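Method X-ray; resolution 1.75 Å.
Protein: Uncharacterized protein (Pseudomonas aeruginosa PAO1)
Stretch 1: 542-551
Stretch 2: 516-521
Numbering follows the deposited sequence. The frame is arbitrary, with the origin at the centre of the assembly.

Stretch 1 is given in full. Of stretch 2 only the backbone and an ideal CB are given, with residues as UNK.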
# COMPACT_ATOMS: atom_id res chain seq x y z
N ALA A 542 -10.18 24.28 2.90
CA ALA A 542 -9.97 25.43 2.03
C ALA A 542 -8.52 25.91 1.98
O ALA A 542 -8.05 26.40 0.96
CB ALA A 542 -10.89 26.59 2.45
N ARG A 543 -7.80 25.81 3.10
CA ARG A 543 -6.42 26.29 3.14
C ARG A 543 -5.48 25.42 2.30
O ARG A 543 -4.55 25.93 1.67
CB ARG A 543 -5.92 26.36 4.58
CG ARG A 543 -6.61 27.43 5.39
CD ARG A 543 -6.35 27.20 6.87
NE ARG A 543 -7.06 26.02 7.34
CZ ARG A 543 -7.20 25.70 8.62
NH1 ARG A 543 -6.64 26.47 9.55
NH2 ARG A 543 -7.89 24.63 8.97
N ALA A 544 -5.71 24.11 2.33
CA ALA A 544 -4.88 23.19 1.55
C ALA A 544 -5.11 23.44 0.07
O ALA A 544 -4.17 23.43 -0.72
CB ALA A 544 -5.19 21.73 1.90
N GLN A 545 -6.38 23.64 -0.28
CA GLN A 545 -6.78 23.94 -1.66
C GLN A 545 -6.17 25.25 -2.14
O GLN A 545 -5.64 25.34 -3.25
CB GLN A 545 -8.31 23.98 -1.77
CG GLN A 545 -8.96 22.63 -1.39
CD GLN A 545 -10.47 22.67 -1.27
OE1 GLN A 545 -11.07 23.74 -1.27
NE2 GLN A 545 -11.09 21.50 -1.15
N TRP A 546 -6.25 26.27 -1.29
CA TRP A 546 -5.67 27.58 -1.60
C TRP A 546 -4.18 27.42 -1.85
O TRP A 546 -3.65 27.89 -2.84
CB TRP A 546 -5.88 28.55 -0.43
CG TRP A 546 -5.54 29.98 -0.80
CD1 TRP A 546 -6.42 30.93 -1.24
CD2 TRP A 546 -4.25 30.61 -0.80
NE1 TRP A 546 -5.76 32.11 -1.50
CE2 TRP A 546 -4.42 31.93 -1.24
CE3 TRP A 546 -2.96 30.17 -0.46
CZ2 TRP A 546 -3.36 32.83 -1.37
CZ3 TRP A 546 -1.90 31.06 -0.59
CH2 TRP A 546 -2.11 32.38 -1.03
N ALA A 547 -3.49 26.75 -0.92
CA ALA A 547 -2.05 26.60 -1.06
C ALA A 547 -1.62 25.82 -2.31
O ALA A 547 -0.58 26.09 -2.89
CB ALA A 547 -1.44 25.97 0.21
N ALA A 548 -2.43 24.84 -2.70
CA ALA A 548 -2.16 24.08 -3.93
C ALA A 548 -2.32 24.95 -5.17
O ALA A 548 -1.44 25.01 -6.03
CB ALA A 548 -3.06 22.86 -4.01
N LEU A 549 -3.45 25.64 -5.28
CA LEU A 549 -3.69 26.47 -6.45
C LEU A 549 -2.69 27.62 -6.51
O LEU A 549 -2.20 27.97 -7.58
CB LEU A 549 -5.13 26.97 -6.46
CG LEU A 549 -6.14 25.86 -6.75
CD1 LEU A 549 -7.51 26.29 -6.32
CD2 LEU A 549 -6.10 25.49 -8.25
N TYR A 550 -2.39 28.21 -5.36
CA TYR A 550 -1.37 29.25 -5.28
C TYR A 550 -0.03 28.74 -5.81
O TYR A 550 0.61 29.39 -6.62
CB TYR A 550 -1.21 29.72 -3.82
CG TYR A 550 -0.08 30.67 -3.61
CD1 TYR A 550 -0.26 32.04 -3.75
CD2 TYR A 550 1.18 30.21 -3.24
CE1 TYR A 550 0.79 32.93 -3.54
CE2 TYR A 550 2.24 31.09 -3.04
CZ TYR A 550 2.04 32.45 -3.19
OH TYR A 550 3.08 33.32 -2.99
N GLY A 551 0.38 27.56 -5.35
CA GLY A 551 1.62 26.97 -5.83
C GLY A 551 1.62 26.79 -7.35
O GLY A 551 2.60 27.11 -8.03
N UNK A 516 6.21 27.81 2.57
CA UNK A 516 5.73 26.84 3.54
C UNK A 516 4.55 27.43 4.32
O UNK A 516 4.68 28.49 4.97
CB UNK A 516 6.86 26.42 4.49
N UNK A 517 3.40 26.78 4.23
CA UNK A 517 2.18 27.24 4.90
C UNK A 517 1.86 26.39 6.11
O UNK A 517 1.57 25.19 6.01
CB UNK A 517 1.00 27.23 3.93
N UNK A 518 1.94 27.04 7.28
CA UNK A 518 1.77 26.36 8.55
C UNK A 518 0.32 26.54 9.00
O UNK A 518 -0.06 27.59 9.54
CB UNK A 518 2.75 26.89 9.60
N UNK A 519 -0.50 25.53 8.77
CA UNK A 519 -1.94 25.66 8.98
C UNK A 519 -2.36 25.15 10.36
O UNK A 519 -1.91 24.11 10.81
CB UNK A 519 -2.70 24.90 7.89
N UNK A 520 -3.25 25.89 11.02
CA UNK A 520 -3.71 25.46 12.33
C UNK A 520 -3.22 26.34 13.46
O UNK A 520 -2.67 27.42 13.23
CB UNK A 520 -3.27 24.02 12.58
N UNK A 521 -3.40 25.86 14.68
CA UNK A 521 -3.19 26.67 15.87
C UNK A 521 -1.75 27.18 16.03
O UNK A 521 -1.53 28.22 16.66
CB UNK A 521 -3.58 25.86 17.11

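The strand 516-519 runs antiparallel to helix 542-551, with the axes 10.0 Å apart at closest approach. No hydrogen bond joins the two stretches directly, so packing carries most of the contact.

Position 516 lies within a strand that begins earlier in the chain. Its ideal CB finds nothing of the helix within 5.5 Å, so the helix sets no preference. The residue is Ser516, whose OG is hydrogen-bonded elsewhere in the structure.

Position 517 points its CA-to-CB bond toward the helix. Its CA is 7.3 Å from the CA of Ala547, and its ideal CB is 4.6 Å from Ala547 CB. The small methyl of Ala547 leaves room here, and the rings of Trp546 and Tyr550 offer apolar surface further out. A large apolar side chain suits the site: Leu, Met or Phe. The residue is Phe517, with chi1 in the m well. Ala547 CB lies over one face of its ring, 4.2 Å from CD1. Phe517 CE2 reaches Trp546 CZ3 at 3.6 Å, in an oblique aromatic pair with planes at 65°. Phe517 CZ is 3.9 Å from Tyr550 CD2. Here the Phe517 edge turns toward the Tyr550 face in an offset edge-to-face pair.

Position 518 again has nothing of the helix near its CB. Many side chains would fit as far as the helix is concerned. The residue is Arg518, extended through chi3, with NH1 and NH2 hydrogen-bonded elsewhere in the structure.

Position 519 faces the helix once more, as alternation in a strand predicts. Its ideal CB is 4.4 Å from Arg543 CD, and the flank of Arg543 offers a flat place to pack. A flat or medium-sized side chain would suit. A polar atom on it could reach Arg543 O, directly or through a water. The residue is His519, also m at chi1. Arg543 CB sits over the imidazole face, 3.6 Å from the ring centroid and 9° off its normal, a CH-pi contact. Ala547 CB lies at the ring edge, 4.2 Å from His519 CE1. A water bridges the two stretches, 2.9 Å from His519 NE2 and 2.8 Å from Arg543 O, to which it donates. His519 CB lies over one face of the Arg543 guanidinium.

Position 520 has phi/psi of 111/-168. At these angles a CB would be jammed against the carbonyl O of the preceding residue, which calls for glycine. The residue is Gly520, whose N lies 3.7 Å from Arg543 NH1.

Position 521 directs its CB away from the helix, which imposes no choice. The residue is Ser521, with chi1 p and OG hydrogen-bonded elsewhere in the structure.

Stretch 2 (516-521) SFRHGS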
# COMPACT_ATOMS: atom_id res chain seq x y z
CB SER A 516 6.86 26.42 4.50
OG SER A 516 6.41 25.50 5.48
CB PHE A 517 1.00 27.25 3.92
CG PHE A 517 1.20 28.17 2.75
CD1 PHE A 517 2.00 27.78 1.68
CD2 PHE A 517 0.62 29.43 2.73
CE1 PHE A 517 2.21 28.61 0.61
CE2 PHE A 517 0.82 30.27 1.66
CZ PHE A 517 1.61 29.87 0.59
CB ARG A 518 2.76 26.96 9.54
CG ARG A 518 2.83 26.34 10.94
CD ARG A 518 3.98 27.05 11.68
NE ARG A 518 4.21 26.62 13.05
CZ ARG A 518 5.01 25.62 13.41
NH1 ARG A 518 5.63 24.89 12.50
NH2 ARG A 518 5.17 25.34 14.71
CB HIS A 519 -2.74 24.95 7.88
CG HIS A 519 -2.58 25.59 6.53
ND1 HIS A 519 -2.50 24.85 5.36
CD2 HIS A 519 -2.50 26.89 6.16
CE1 HIS A 519 -2.37 25.67 4.34
NE2 HIS A 519 -2.36 26.92 4.79
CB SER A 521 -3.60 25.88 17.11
OG SER A 521 -2.61 24.92 17.45
O HOH W 1 -3.51 28.36 2.57
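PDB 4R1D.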